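Local coordinates for glycerol uptake operon antiterminator-related protein (Thermotoga maritima, PDB 1VKF) that is of uncertain precise function but, as a TIM-barrel relative of glycerol-3-phosphate responsive antiterminators, may take part in transcriptional control, at residues G16-L21 with V171-T176; W22-I27 with K50-R55; V35-S40 with V59-D64; G86-K91 with V106-A111; V131-P136 with T151-G156. All coordinates share one frame; numbering follows the deposited sequence.

Contact 1: G16-L21 with V171-T176; sequences GIIAAL and VSAIST
Ile18 and Ile174 belong to the parallel pair that closes a TIM barrel, strand 16-21 being the first of the ring and strand 173-176 the last. The two strand segments run at 27° to each other, and five backbone hydrogen bonds alternate between them: Gly16 N to Ser172 O, Ile174 N to Gly16 O, Ile18 N to Ile174 O, Thr176 N to Ile18 O and Ala20 N to Thr176 O. The bond from Ile18 N to Ile174 O is 2.8 Å long and almost straight, with 175° at the hydrogen.

Ile18, Ala173 and Ser175 share the face that looks into the barrel, where Ile18 also meets Ile153 and Phe36. Ile18 CD1 rests on Ala173 CB at 3.7 Å. Ser175 OG lies 3.5 Å from Ala20 CB and hydrogen-bonds a citrate, probably taken from the crystallisation liquor, which nevertheless may mark the pocket at this end of the barrel.

Ile17, Ile174 and Thr176 occupy the outer face. Ile17 and Ile174 lie side by side and point the same way, Ile17 CD1 reaching to 4.1 Å from Ile174 CB. Ile17 CG2 meets Thr176 CG2 at 3.8 Å, while Thr176 OG1 is engaged by Ser178 N. Helix 179-182 covers this side, placing Trp182 against Ile17 and Ala19. Two donors converge on Thr176 O: Trp182 NE1 and Ala20 N, the latter at 2.9 Å and 60° out of the carbonyl plane.

Contact 2: W22-I27 with K50-R55; sequences WDMDSI and KILKDR
Met24 and Ile51 meet because the selenomethionine chain of Met24 is bent twice, chi2 at -67° placing SE and chi3 at -56° placing CE. The two side chains reach toward each other tip to tip, and Met24 CE ends 3.8 Å from Ile51 CG2, with Ile51 CB and CD1 at much the same range. That methyl also lies 4.0 Å from Leu52 CG, and Met24 SE comes to 4.1 Å from Leu52 CD1. The end of Met24 is thus seated against two consecutive residues of helix 45-54.

Ile27 extends the apolar patch. Its CD1 approaches Ile51 CG2 at 4.2 Å, and its CG2 branch lies 3.8 Å from Arg55 NH1, approaching the guanidinium obliquely. Arg55 NH1 has its polar partner in Gly28 O, just beyond the loop segment, which holds the group near Ile27. The contact is mostly apolar, with the Arg55 guanidinium at its margin, and lies near the surface; on its inner side, Met24 also touches Leu37 and Leu52 touches Val35. The arrangement is that of a non-helical loop after the first strand of a TIM barrel, packed through Met24 and Ile27 on the helix that links the second and third strands.

Contact 3: V35-S40 with V59-D64; sequences VFLLKS and VFVDMD
Phe36 and Phe60 belong to a buried parallel strand pair, the second and third strands of the TIM barrel, which are joined through helix 45-54 as a beta-alpha-beta unit. The strand segments run at 25° to each other. Phe60 N bonds Val35 O, Leu37 N bonds Phe60 O at 2.8 Å, and Asp62 N bonds Leu37 O, the regular alternation of parallel strands.

The two phenylalanines lie side by side on the inner face and point the same way. Phe36 CD1 comes within 3.7 Å of Phe60 CB, and the rings are set obliquely, their planes at 55°. Val35, Leu37, Val59 and Val61 occupy the outer face, with Val35 CB 4.3 Å from Val59 CG2.

Where the strands end, polar groups take over. A water donates to Leu38 O at 2.7 Å and to Asp62 OD2 at 3.1 Å, bridging the two segments. Asp62 OD1 accepts from Asp64 N at 2.9 Å, from the anti side and 24° out of the carboxylate plane, making an Asx turn. Both carboxylate oxygens are therefore occupied, which would limit rotation of the group.

Strand 16-21 pairs with the other edge of strand 34-41. Ile88 of strand 86-89 touches both phenylalanines from inside the barrel, whereas Leu49 and Leu52 of helix 45-54 cover Val59 outside.

Contact 4: G86-K91 with V106-A111; sequences GIITIK and VLRFFA
Thr89 OG1 is gripped by three groups, while the carbonyl of the same residue reaches across to Arg108. Lys91 N donates to OG1 at 3.1 Å, closing an ST turn just before helix 92-100, and Asp64 OD1 and Asn94 ND2 also hydrogen-bond it. Thr89 O receives Arg108 N at 2.9 Å. Val106 N to Ile87 O and Thr89 N to Val106 O complete the parallel pairing, with the strand segments at 18°.

Ile90 carries much of the packing beyond the strand. Its CG1 stands anti to the backbone N, chi1 -167°, and its CD1 sits over the centre of one face of the Phe110 ring, 3.8 Å from the centroid and only 10° off the normal, a CH-pi contact. The same methyl lies 3.6 Å from Arg108 CB, the two side chains crossing at about a right angle.

Ile88 CG2 touches Arg108 CG at 3.7 Å. Farther out, Arg108 NH1 lies in the plane of the Phe110 ring at its edge, and Arg108 NE makes a salt bridge with Glu133 OE1. An alanine at Arg108 would probably leave the Glu133 carboxylate without its charged mate and open a gap beside Ile88 CG2.

On one side strand 58-62 pairs with strand 86-89, bringing Phe60 against Ile88 and Val106. On the other, strand 131-135 pairs with strand 105-110, and helix 114-127 covers Phe109 from outside through Ile124.

Contact 5: V131-P136 with T151-G156; sequences VVEVLP and TVIAAG
Val132 and Val134 pair by backbone hydrogen bonds with Thr151, Ile153 and Ala155. Val132 N bonds Thr151 O, Ile153 N bonds Val132 O, Val134 N bonds Ile153 O at 2.8 Å, and Ala155 N bonds Val134 O. The strand segments lie at 29°.

Weaker CA-H...O contacts supplement these bonds. Glu133 CA lies 3.1 Å from Ile153 O. Beyond the last hydrogen bond, Ala155 O is approached by Leu135 CA at 3.2 Å and by Pro136 CA at 3.2 Å; the cis peptide before Pro136 brings both carbons to the one oxygen.

Apolar packing divides between the two faces. Outside, Val134 CG2 meets Val152 CG1 at 3.7 Å. Inside, Val131 CG1 touches Ile153 CD1 at 3.8 Å, the two side chains crossing at a slant.

The charged residue here, Glu133, points inward. With CG anti to the backbone N (chi1 -175°), its chain passes close to Ala155 CB, CG lying 3.8 Å from Ala155 CB and OE2 3.5 Å from that same methyl. OE1 is held by Arg108, and the surroundings of OE2 include Ser175 CB and Phe36 CE2. A leucine in place of Glu133 would probably leave the Arg108 guanidinium without this counter-charge inside the barrel.

Ala140 and Val143 of helix 140-144 cover Val134 from outside. Two parallel neighbours linked through a helix in this way form the repeating beta-alpha-beta unit of a TIM barrel, here its sixth and seventh strands.

In the fold
From the N terminus, strand 16-21 opens the widest loop, which contact 1 closes only at strand 173-176 and inside which the other four contacts are nested. Contacts 2 and 3 cross along the chain: the loop 22-27 reaches helix 45-54 while strand 34-41 reaches strand 58-62, tying the loop between the first two strands to the beta-alpha-beta unit that follows. Contacts 4 and 5 follow in series, each closing a short beta-alpha-beta unit. Asp64 bonds Thr89 and Ile90 between contacts 3 and 4, backbone bonds join strands 105-110 and 131-135 between contacts 4 and 5, and Ala154 pairs with Ala173 and Ser175 to return to contact 1, completing the ring.

Contact 1: G16-L21 with V171-T176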
# COMPACT_ATOMS: atom_id res chain seq x y z
N GLY A 16 -10.27 4.63 -6.04
CA GLY A 16 -11.25 4.52 -4.97
C GLY A 16 -10.71 3.94 -3.69
O GLY A 16 -9.59 4.24 -3.28
N ILE A 17 -11.53 3.14 -3.01
CA ILE A 17 -11.16 2.62 -1.74
C ILE A 17 -10.45 1.25 -1.93
O ILE A 17 -10.91 0.40 -2.67
CB ILE A 17 -12.40 2.47 -0.89
CG1 ILE A 17 -13.07 3.85 -0.70
CG2 ILE A 17 -12.08 1.83 0.42
CD1 ILE A 17 -12.22 4.84 -0.00
N ILE A 18 -9.31 1.14 -1.28
CA ILE A 18 -8.50 -0.09 -1.14
C ILE A 18 -8.71 -0.64 0.27
O ILE A 18 -8.70 0.10 1.26
CB ILE A 18 -6.99 0.23 -1.38
CG1 ILE A 18 -6.80 0.58 -2.80
CG2 ILE A 18 -6.10 -0.94 -0.93
CD1 ILE A 18 -5.45 1.21 -3.13
N ALA A 19 -8.92 -1.94 0.37
CA ALA A 19 -9.19 -2.56 1.66
C ALA A 19 -7.88 -2.90 2.34
O ALA A 19 -7.16 -3.78 1.89
CB ALA A 19 -10.04 -3.83 1.51
N ALA A 20 -7.66 -2.28 3.49
CA ALA A 20 -6.53 -2.59 4.38
C ALA A 20 -6.98 -3.63 5.41
O ALA A 20 -8.02 -3.45 6.11
CB ALA A 20 -6.04 -1.32 5.07
N LEU A 21 -6.18 -4.68 5.55
CA LEU A 21 -6.44 -5.74 6.48
C LEU A 21 -5.33 -5.83 7.50
O LEU A 21 -4.16 -5.95 7.16
CB LEU A 21 -6.57 -7.08 5.76
CG LEU A 21 -7.86 -7.25 4.94
CD1 LEU A 21 -7.89 -8.68 4.47
CD2 LEU A 21 -9.10 -6.88 5.72
N VAL A 171 -6.26 12.47 -5.32
CA VAL A 171 -5.38 11.31 -5.33
C VAL A 171 -6.19 10.13 -5.90
O VAL A 171 -7.41 10.18 -5.94
CB VAL A 171 -4.79 10.99 -3.93
CG1 VAL A 171 -4.14 12.23 -3.28
CG2 VAL A 171 -5.83 10.42 -2.99
N SER A 172 -5.51 9.08 -6.32
CA SER A 172 -6.18 7.99 -7.01
C SER A 172 -7.01 7.15 -6.08
O SER A 172 -8.11 6.75 -6.45
CB SER A 172 -5.16 7.08 -7.68
OG SER A 172 -4.56 7.79 -8.74
N ALA A 173 -6.47 6.87 -4.90
CA ALA A 173 -7.09 5.91 -3.99
C ALA A 173 -6.80 6.18 -2.54
O ALA A 173 -5.91 6.93 -2.21
CB ALA A 173 -6.60 4.53 -4.37
N ILE A 174 -7.55 5.54 -1.66
CA ILE A 174 -7.29 5.53 -0.23
C ILE A 174 -7.29 4.10 0.30
O ILE A 174 -8.22 3.37 0.04
CB ILE A 174 -8.43 6.27 0.53
CG1 ILE A 174 -8.50 7.75 0.14
CG2 ILE A 174 -8.26 6.10 2.02
CD1 ILE A 174 -9.77 8.45 0.63
N SER A 175 -6.27 3.74 1.05
CA SER A 175 -6.18 2.50 1.74
C SER A 175 -6.74 2.69 3.14
O SER A 175 -6.29 3.53 3.89
CB SER A 175 -4.75 1.97 1.81
OG SER A 175 -4.71 0.82 2.69
N THR A 176 -7.72 1.87 3.51
CA THR A 176 -8.35 1.95 4.85
C THR A 176 -8.94 0.63 5.27
O THR A 176 -9.36 -0.18 4.42
CB THR A 176 -9.50 3.01 4.81
OG1 THR A 176 -10.22 3.05 6.06
CG2 THR A 176 -10.52 2.68 3.73

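Contact 2: W22-I27 with K50-R55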
# COMPACT_ATOMS: atom_id res chain seq x y z
N TRP A 22 -5.72 -5.82 8.78
CA TRP A 22 -4.74 -5.96 9.88
C TRP A 22 -4.77 -7.35 10.50
O TRP A 22 -3.84 -7.77 11.18
CB TRP A 22 -5.02 -4.93 10.97
CG TRP A 22 -4.47 -3.62 10.63
CD1 TRP A 22 -5.18 -2.51 10.22
CD2 TRP A 22 -3.09 -3.26 10.61
NE1 TRP A 22 -4.30 -1.47 9.97
CE2 TRP A 22 -3.02 -1.90 10.21
CE3 TRP A 22 -1.89 -3.95 10.90
CZ2 TRP A 22 -1.81 -1.23 10.09
CZ3 TRP A 22 -0.71 -3.26 10.82
CH2 TRP A 22 -0.66 -1.92 10.40
N ASP A 23 -5.87 -8.04 10.34
CA ASP A 23 -5.85 -9.42 10.75
C ASP A 23 -6.83 -10.23 9.93
O ASP A 23 -7.68 -9.69 9.21
CB ASP A 23 -6.07 -9.58 12.27
CG ASP A 23 -7.51 -9.65 12.62
OD1 ASP A 23 -8.21 -8.74 12.16
OD2 ASP A 23 -8.05 -10.57 13.32
N MSE A 24 -6.63 -11.53 10.02
CA MSE A 24 -7.22 -12.50 9.10
C MSE A 24 -8.15 -13.47 9.82
O MSE A 24 -8.61 -14.45 9.23
CB MSE A 24 -6.09 -13.28 8.44
CG MSE A 24 -5.30 -12.42 7.50
SE MSE A 24 -6.34 -11.84 5.93
CE MSE A 24 -6.91 -13.63 5.20
N ASP A 25 -8.43 -13.23 11.08
CA ASP A 25 -9.29 -14.15 11.84
C ASP A 25 -10.74 -13.78 11.52
O ASP A 25 -11.49 -14.63 11.04
CB ASP A 25 -9.00 -14.11 13.34
CG ASP A 25 -9.67 -15.27 14.12
OD1 ASP A 25 -10.82 -15.66 13.79
OD2 ASP A 25 -9.14 -15.85 15.09
N SER A 26 -11.11 -12.53 11.77
CA SER A 26 -12.47 -12.08 11.50
C SER A 26 -12.37 -11.12 10.35
O SER A 26 -11.75 -10.06 10.49
CB SER A 26 -13.09 -11.39 12.73
OG SER A 26 -13.06 -12.23 13.87
N ILE A 27 -12.92 -11.51 9.19
CA ILE A 27 -12.75 -10.74 7.97
C ILE A 27 -14.06 -10.19 7.45
O ILE A 27 -14.13 -9.00 7.18
CB ILE A 27 -12.08 -11.60 6.89
CG1 ILE A 27 -10.74 -12.16 7.41
CG2 ILE A 27 -11.84 -10.80 5.66
CD1 ILE A 27 -10.06 -13.12 6.42
N LYS A 50 -3.89 -17.12 0.08
CA LYS A 50 -4.86 -18.02 -0.54
C LYS A 50 -6.30 -17.57 -0.24
O LYS A 50 -7.13 -17.58 -1.15
CB LYS A 50 -4.66 -19.44 -0.04
CG LYS A 50 -5.77 -20.40 -0.50
CD LYS A 50 -5.34 -21.83 -0.56
CE LYS A 50 -6.43 -22.73 -1.21
NZ LYS A 50 -7.04 -22.11 -2.41
N ILE A 51 -6.60 -17.21 1.01
CA ILE A 51 -7.95 -16.78 1.38
C ILE A 51 -8.34 -15.56 0.50
O ILE A 51 -9.45 -15.48 -0.05
CB ILE A 51 -8.08 -16.46 2.89
CG1 ILE A 51 -8.00 -17.72 3.74
CG2 ILE A 51 -9.37 -15.65 3.16
CD1 ILE A 51 -7.67 -17.40 5.24
N LEU A 52 -7.42 -14.60 0.38
CA LEU A 52 -7.72 -13.33 -0.25
C LEU A 52 -7.74 -13.49 -1.76
O LEU A 52 -8.61 -12.93 -2.45
CB LEU A 52 -6.69 -12.29 0.15
CG LEU A 52 -6.75 -11.89 1.64
CD1 LEU A 52 -5.56 -10.97 1.95
CD2 LEU A 52 -8.04 -11.22 2.01
N LYS A 53 -6.82 -14.29 -2.29
CA LYS A 53 -6.78 -14.52 -3.74
C LYS A 53 -8.02 -15.32 -4.17
O LYS A 53 -8.55 -15.12 -5.23
CB LYS A 53 -5.48 -15.22 -4.17
CG LYS A 53 -4.18 -14.34 -4.00
CD LYS A 53 -4.19 -13.05 -4.83
CE LYS A 53 -4.31 -13.34 -6.34
NZ LYS A 53 -4.52 -12.10 -7.22
N ASP A 54 -8.48 -16.22 -3.31
CA ASP A 54 -9.69 -17.02 -3.57
C ASP A 54 -10.94 -16.10 -3.70
O ASP A 54 -11.90 -16.48 -4.41
CB ASP A 54 -9.91 -18.04 -2.47
CG ASP A 54 -9.09 -19.35 -2.68
OD1 ASP A 54 -8.40 -19.48 -3.73
OD2 ASP A 54 -9.09 -20.28 -1.87
N ARG A 55 -10.94 -14.99 -3.00
CA ARG A 55 -12.00 -13.97 -3.08
C ARG A 55 -11.87 -13.09 -4.31
O ARG A 55 -12.65 -12.17 -4.48
CB ARG A 55 -12.08 -13.14 -1.84
CG ARG A 55 -12.64 -13.85 -0.63
CD ARG A 55 -12.45 -13.13 0.61
NE ARG A 55 -12.92 -13.83 1.81
CZ ARG A 55 -13.59 -13.22 2.78
NH1 ARG A 55 -13.92 -11.96 2.65
NH2 ARG A 55 -13.95 -13.89 3.86

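Contact 3: V35-S40 with V59-D64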
# COMPACT_ATOMS: atom_id res chain seq x y z
N VAL A 35 -6.63 -5.32 -2.10
CA VAL A 35 -6.43 -5.50 -0.67
C VAL A 35 -4.96 -5.22 -0.37
O VAL A 35 -4.09 -5.76 -1.04
CB VAL A 35 -6.78 -6.94 -0.19
CG1 VAL A 35 -6.36 -7.18 1.25
CG2 VAL A 35 -8.27 -7.22 -0.27
N PHE A 36 -4.72 -4.42 0.68
CA PHE A 36 -3.39 -4.29 1.25
C PHE A 36 -3.35 -5.06 2.53
O PHE A 36 -4.06 -4.73 3.48
CB PHE A 36 -3.07 -2.81 1.51
CG PHE A 36 -2.73 -2.02 0.30
CD1 PHE A 36 -2.76 -2.55 -0.96
CD2 PHE A 36 -2.41 -0.67 0.44
CE1 PHE A 36 -2.38 -1.78 -2.04
CE2 PHE A 36 -2.05 0.09 -0.63
CZ PHE A 36 -2.05 -0.46 -1.87
N LEU A 37 -2.58 -6.16 2.58
CA LEU A 37 -2.46 -6.97 3.80
C LEU A 37 -1.33 -6.40 4.62
O LEU A 37 -0.16 -6.42 4.24
CB LEU A 37 -2.14 -8.42 3.42
CG LEU A 37 -1.96 -9.38 4.57
CD1 LEU A 37 -3.15 -9.44 5.47
CD2 LEU A 37 -1.58 -10.75 4.00
N LEU A 38 -1.68 -5.78 5.75
CA LEU A 38 -0.73 -4.95 6.46
C LEU A 38 -0.02 -5.64 7.61
O LEU A 38 0.94 -5.06 8.16
CB LEU A 38 -1.44 -3.70 6.99
CG LEU A 38 -2.01 -2.82 5.86
CD1 LEU A 38 -2.60 -1.59 6.50
CD2 LEU A 38 -0.97 -2.43 4.83
N LYS A 39 -0.43 -6.85 7.93
CA LYS A 39 0.29 -7.68 8.89
C LYS A 39 0.08 -9.15 8.57
O LYS A 39 -1.02 -9.59 8.24
CB LYS A 39 -0.22 -7.38 10.32
CG LYS A 39 0.53 -8.10 11.46
CD LYS A 39 -0.09 -7.80 12.84
CE LYS A 39 0.76 -8.43 13.93
NZ LYS A 39 0.36 -7.97 15.27
N SER A 40 1.14 -9.92 8.73
CA SER A 40 1.03 -11.36 8.63
C SER A 40 2.25 -11.93 9.33
O SER A 40 2.92 -11.23 10.10
CB SER A 40 0.94 -11.81 7.12
OG SER A 40 0.76 -13.23 7.00
N VAL A 59 -3.79 -8.49 -4.29
CA VAL A 59 -3.26 -8.35 -2.93
C VAL A 59 -1.81 -7.87 -2.94
O VAL A 59 -0.94 -8.51 -3.52
CB VAL A 59 -3.37 -9.66 -2.10
CG1 VAL A 59 -2.92 -9.42 -0.66
CG2 VAL A 59 -4.75 -10.21 -2.12
N PHE A 60 -1.58 -6.71 -2.31
CA PHE A 60 -0.26 -6.22 -2.01
C PHE A 60 0.01 -6.47 -0.52
O PHE A 60 -0.90 -6.38 0.35
CB PHE A 60 -0.11 -4.71 -2.37
CG PHE A 60 0.05 -4.46 -3.81
CD1 PHE A 60 -0.98 -4.73 -4.70
CD2 PHE A 60 1.21 -3.94 -4.24
CE1 PHE A 60 -0.80 -4.49 -6.05
CE2 PHE A 60 1.41 -3.66 -5.62
CZ PHE A 60 0.41 -3.98 -6.49
N VAL A 61 1.22 -6.93 -0.23
CA VAL A 61 1.59 -7.29 1.12
C VAL A 61 2.61 -6.27 1.64
O VAL A 61 3.60 -6.01 0.97
CB VAL A 61 2.27 -8.67 1.17
CG1 VAL A 61 2.80 -8.99 2.55
CG2 VAL A 61 1.25 -9.71 0.76
N ASP A 62 2.39 -5.74 2.82
CA ASP A 62 3.40 -4.88 3.47
C ASP A 62 4.47 -5.78 4.06
O ASP A 62 4.30 -6.35 5.14
CB ASP A 62 2.80 -4.02 4.57
CG ASP A 62 3.82 -3.05 5.14
OD1 ASP A 62 5.03 -3.29 5.00
OD2 ASP A 62 3.50 -2.00 5.75
N MSE A 63 5.52 -5.97 3.31
CA MSE A 63 6.56 -6.92 3.62
C MSE A 63 7.30 -6.51 4.90
O MSE A 63 7.84 -7.35 5.64
CB MSE A 63 7.46 -7.14 2.43
CG MSE A 63 8.31 -5.98 2.12
SE MSE A 63 9.52 -6.34 0.63
CE MSE A 63 10.84 -7.51 1.64
N ASP A 64 7.22 -5.22 5.25
CA ASP A 64 7.89 -4.76 6.46
C ASP A 64 7.22 -5.22 7.74
O ASP A 64 7.82 -5.12 8.81
CB ASP A 64 7.92 -3.23 6.51
CG ASP A 64 8.56 -2.58 5.33
OD1 ASP A 64 9.34 -3.18 4.56
OD2 ASP A 64 8.35 -1.34 5.12
O HOH W 1 1.59 -2.41 8.13

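Contact 4: G86-K91 with V106-A111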
# COMPACT_ATOMS: atom_id res chain seq x y z
N GLY A 86 1.93 -8.04 -5.29
CA GLY A 86 2.96 -7.03 -5.13
C GLY A 86 3.30 -6.77 -3.67
O GLY A 86 2.76 -7.39 -2.73
N ILE A 87 4.24 -5.85 -3.47
CA ILE A 87 4.67 -5.51 -2.16
C ILE A 87 4.49 -4.03 -1.88
O ILE A 87 4.51 -3.21 -2.76
CB ILE A 87 6.12 -5.95 -1.88
CG1 ILE A 87 7.11 -5.22 -2.76
CG2 ILE A 87 6.30 -7.49 -2.06
CD1 ILE A 87 7.74 -4.07 -2.13
N ILE A 88 4.41 -3.72 -0.59
CA ILE A 88 4.45 -2.38 -0.03
C ILE A 88 5.62 -2.34 0.95
O ILE A 88 5.88 -3.31 1.64
CB ILE A 88 3.18 -2.12 0.78
CG1 ILE A 88 1.93 -2.12 -0.11
CG2 ILE A 88 3.25 -0.78 1.51
CD1 ILE A 88 0.70 -2.49 0.63
N THR A 89 6.35 -1.25 0.96
CA THR A 89 7.49 -1.13 1.86
C THR A 89 7.86 0.35 2.02
O THR A 89 7.56 1.14 1.15
CB THR A 89 8.71 -1.92 1.26
OG1 THR A 89 9.81 -1.89 2.16
CG2 THR A 89 9.25 -1.28 -0.02
N ILE A 90 8.51 0.65 3.13
CA ILE A 90 9.12 1.99 3.37
C ILE A 90 10.61 2.01 2.98
O ILE A 90 11.24 3.06 3.00
CB ILE A 90 8.91 2.41 4.85
CG1 ILE A 90 9.22 3.91 5.11
CG2 ILE A 90 9.78 1.62 5.82
CD1 ILE A 90 8.24 4.82 4.60
N LYS A 91 11.18 0.83 2.68
CA LYS A 91 12.63 0.70 2.41
C LYS A 91 12.93 0.82 0.94
O LYS A 91 12.59 -0.10 0.19
CB LYS A 91 13.16 -0.65 2.89
CG LYS A 91 12.90 -0.97 4.37
CD LYS A 91 13.68 -0.09 5.34
CE LYS A 91 13.28 -0.36 6.79
NZ LYS A 91 13.95 0.55 7.80
N VAL A 106 4.79 -0.73 -4.08
CA VAL A 106 4.35 0.55 -3.62
C VAL A 106 5.32 1.03 -2.55
O VAL A 106 5.57 0.31 -1.59
CB VAL A 106 2.93 0.49 -3.05
CG1 VAL A 106 2.50 1.83 -2.58
CG2 VAL A 106 1.97 -0.03 -4.12
N LEU A 107 5.81 2.26 -2.68
CA LEU A 107 6.71 2.86 -1.71
C LEU A 107 5.91 3.76 -0.79
O LEU A 107 5.22 4.66 -1.27
CB LEU A 107 7.83 3.66 -2.35
CG LEU A 107 8.85 4.25 -1.35
CD1 LEU A 107 9.72 3.21 -0.72
CD2 LEU A 107 9.73 5.28 -2.07
N ARG A 108 6.00 3.49 0.50
CA ARG A 108 5.39 4.36 1.52
C ARG A 108 6.20 5.65 1.69
O ARG A 108 7.43 5.66 1.50
CB ARG A 108 5.30 3.66 2.85
CG ARG A 108 4.40 2.45 2.92
CD ARG A 108 4.23 1.90 4.35
NE ARG A 108 2.82 1.84 4.68
CZ ARG A 108 2.25 2.18 5.84
NH1 ARG A 108 2.98 2.56 6.86
NH2 ARG A 108 0.92 2.08 5.96
N PHE A 109 5.49 6.73 2.04
CA PHE A 109 6.02 8.08 2.09
C PHE A 109 5.35 8.73 3.32
O PHE A 109 4.13 8.92 3.36
CB PHE A 109 5.63 8.75 0.77
CG PHE A 109 6.10 10.17 0.58
CD1 PHE A 109 6.40 11.01 1.64
CD2 PHE A 109 6.26 10.65 -0.70
CE1 PHE A 109 6.84 12.29 1.41
CE2 PHE A 109 6.71 11.95 -0.93
CZ PHE A 109 6.99 12.76 0.12
N PHE A 110 6.14 9.04 4.37
CA PHE A 110 5.62 9.64 5.57
C PHE A 110 5.76 11.19 5.40
O PHE A 110 6.87 11.75 5.53
CB PHE A 110 6.45 9.20 6.79
CG PHE A 110 6.37 7.72 7.12
CD1 PHE A 110 5.32 6.92 6.69
CD2 PHE A 110 7.34 7.16 7.96
CE1 PHE A 110 5.27 5.56 7.05
CE2 PHE A 110 7.27 5.81 8.31
CZ PHE A 110 6.25 5.03 7.85
N ALA A 111 4.65 11.85 5.10
CA ALA A 111 4.64 13.28 4.74
C ALA A 111 4.45 14.13 6.02
O ALA A 111 3.36 14.63 6.34
CB ALA A 111 3.59 13.55 3.68

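Contact 5: V131-P136 with T151-G156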
# COMPACT_ATOMS: atom_id res chain seq x y z
N VAL A 131 4.21 4.54 -8.10
CA VAL A 131 3.10 4.39 -7.13
C VAL A 131 3.59 4.60 -5.69
O VAL A 131 4.47 3.90 -5.18
CB VAL A 131 2.38 3.03 -7.23
CG1 VAL A 131 1.16 2.97 -6.29
CG2 VAL A 131 1.94 2.78 -8.68
N VAL A 132 3.03 5.62 -5.06
CA VAL A 132 3.45 6.02 -3.74
C VAL A 132 2.23 6.03 -2.81
O VAL A 132 1.18 6.51 -3.22
CB VAL A 132 4.05 7.47 -3.75
CG1 VAL A 132 4.53 7.81 -2.38
CG2 VAL A 132 5.18 7.59 -4.73
N GLU A 133 2.39 5.52 -1.60
CA GLU A 133 1.39 5.64 -0.54
C GLU A 133 1.82 6.71 0.45
O GLU A 133 2.84 6.58 1.13
CB GLU A 133 1.15 4.31 0.16
CG GLU A 133 0.02 4.36 1.21
CD GLU A 133 -0.17 3.02 1.89
OE1 GLU A 133 0.76 2.60 2.59
OE2 GLU A 133 -1.26 2.45 1.75
N VAL A 134 1.02 7.75 0.53
CA VAL A 134 1.33 8.91 1.39
C VAL A 134 0.51 8.86 2.64
O VAL A 134 -0.72 8.77 2.60
CB VAL A 134 1.09 10.22 0.66
CG1 VAL A 134 1.32 11.39 1.61
CG2 VAL A 134 1.95 10.31 -0.59
N LEU A 135 1.19 8.99 3.78
CA LEU A 135 0.57 9.01 5.09
C LEU A 135 0.96 10.29 5.87
O LEU A 135 2.10 10.76 5.72
CB LEU A 135 0.98 7.81 5.92
CG LEU A 135 0.75 6.41 5.31
CD1 LEU A 135 1.96 5.91 4.62
CD2 LEU A 135 0.33 5.49 6.46
N PRO A 136 0.06 10.84 6.68
CA PRO A 136 -1.35 10.43 6.77
C PRO A 136 -2.15 10.96 5.56
O PRO A 136 -1.66 11.75 4.73
CB PRO A 136 -1.83 11.11 8.05
CG PRO A 136 -1.00 12.41 8.10
CD PRO A 136 0.32 12.01 7.53
N THR A 151 1.03 8.00 -9.36
CA THR A 151 -0.15 7.53 -8.63
C THR A 151 0.08 7.67 -7.15
O THR A 151 1.06 7.15 -6.63
CB THR A 151 -0.39 6.07 -8.97
OG1 THR A 151 -0.60 5.94 -10.37
CG2 THR A 151 -1.69 5.59 -8.37
N VAL A 152 -0.80 8.40 -6.47
CA VAL A 152 -0.76 8.51 -5.02
C VAL A 152 -1.95 7.77 -4.39
O VAL A 152 -3.10 7.95 -4.78
CB VAL A 152 -0.72 9.99 -4.56
CG1 VAL A 152 -0.79 10.09 -3.02
CG2 VAL A 152 0.53 10.68 -5.10
N ILE A 153 -1.65 6.92 -3.42
CA ILE A 153 -2.63 6.31 -2.56
C ILE A 153 -2.49 6.98 -1.21
O ILE A 153 -1.40 7.02 -0.63
CB ILE A 153 -2.36 4.82 -2.43
CG1 ILE A 153 -2.44 4.13 -3.77
CG2 ILE A 153 -3.34 4.18 -1.40
CD1 ILE A 153 -1.73 2.82 -3.82
N ALA A 154 -3.59 7.50 -0.70
CA ALA A 154 -3.61 8.09 0.60
C ALA A 154 -3.88 7.04 1.64
O ALA A 154 -4.67 6.16 1.43
CB ALA A 154 -4.67 9.14 0.67
N ALA A 155 -3.22 7.15 2.78
CA ALA A 155 -3.56 6.27 3.90
C ALA A 155 -3.29 6.91 5.23
O ALA A 155 -2.31 7.64 5.41
CB ALA A 155 -2.74 4.93 3.77
N GLY A 156 -4.10 6.53 6.22
CA GLY A 156 -3.86 6.94 7.60
C GLY A 156 -4.74 8.05 8.11
O GLY A 156 -4.79 9.13 7.56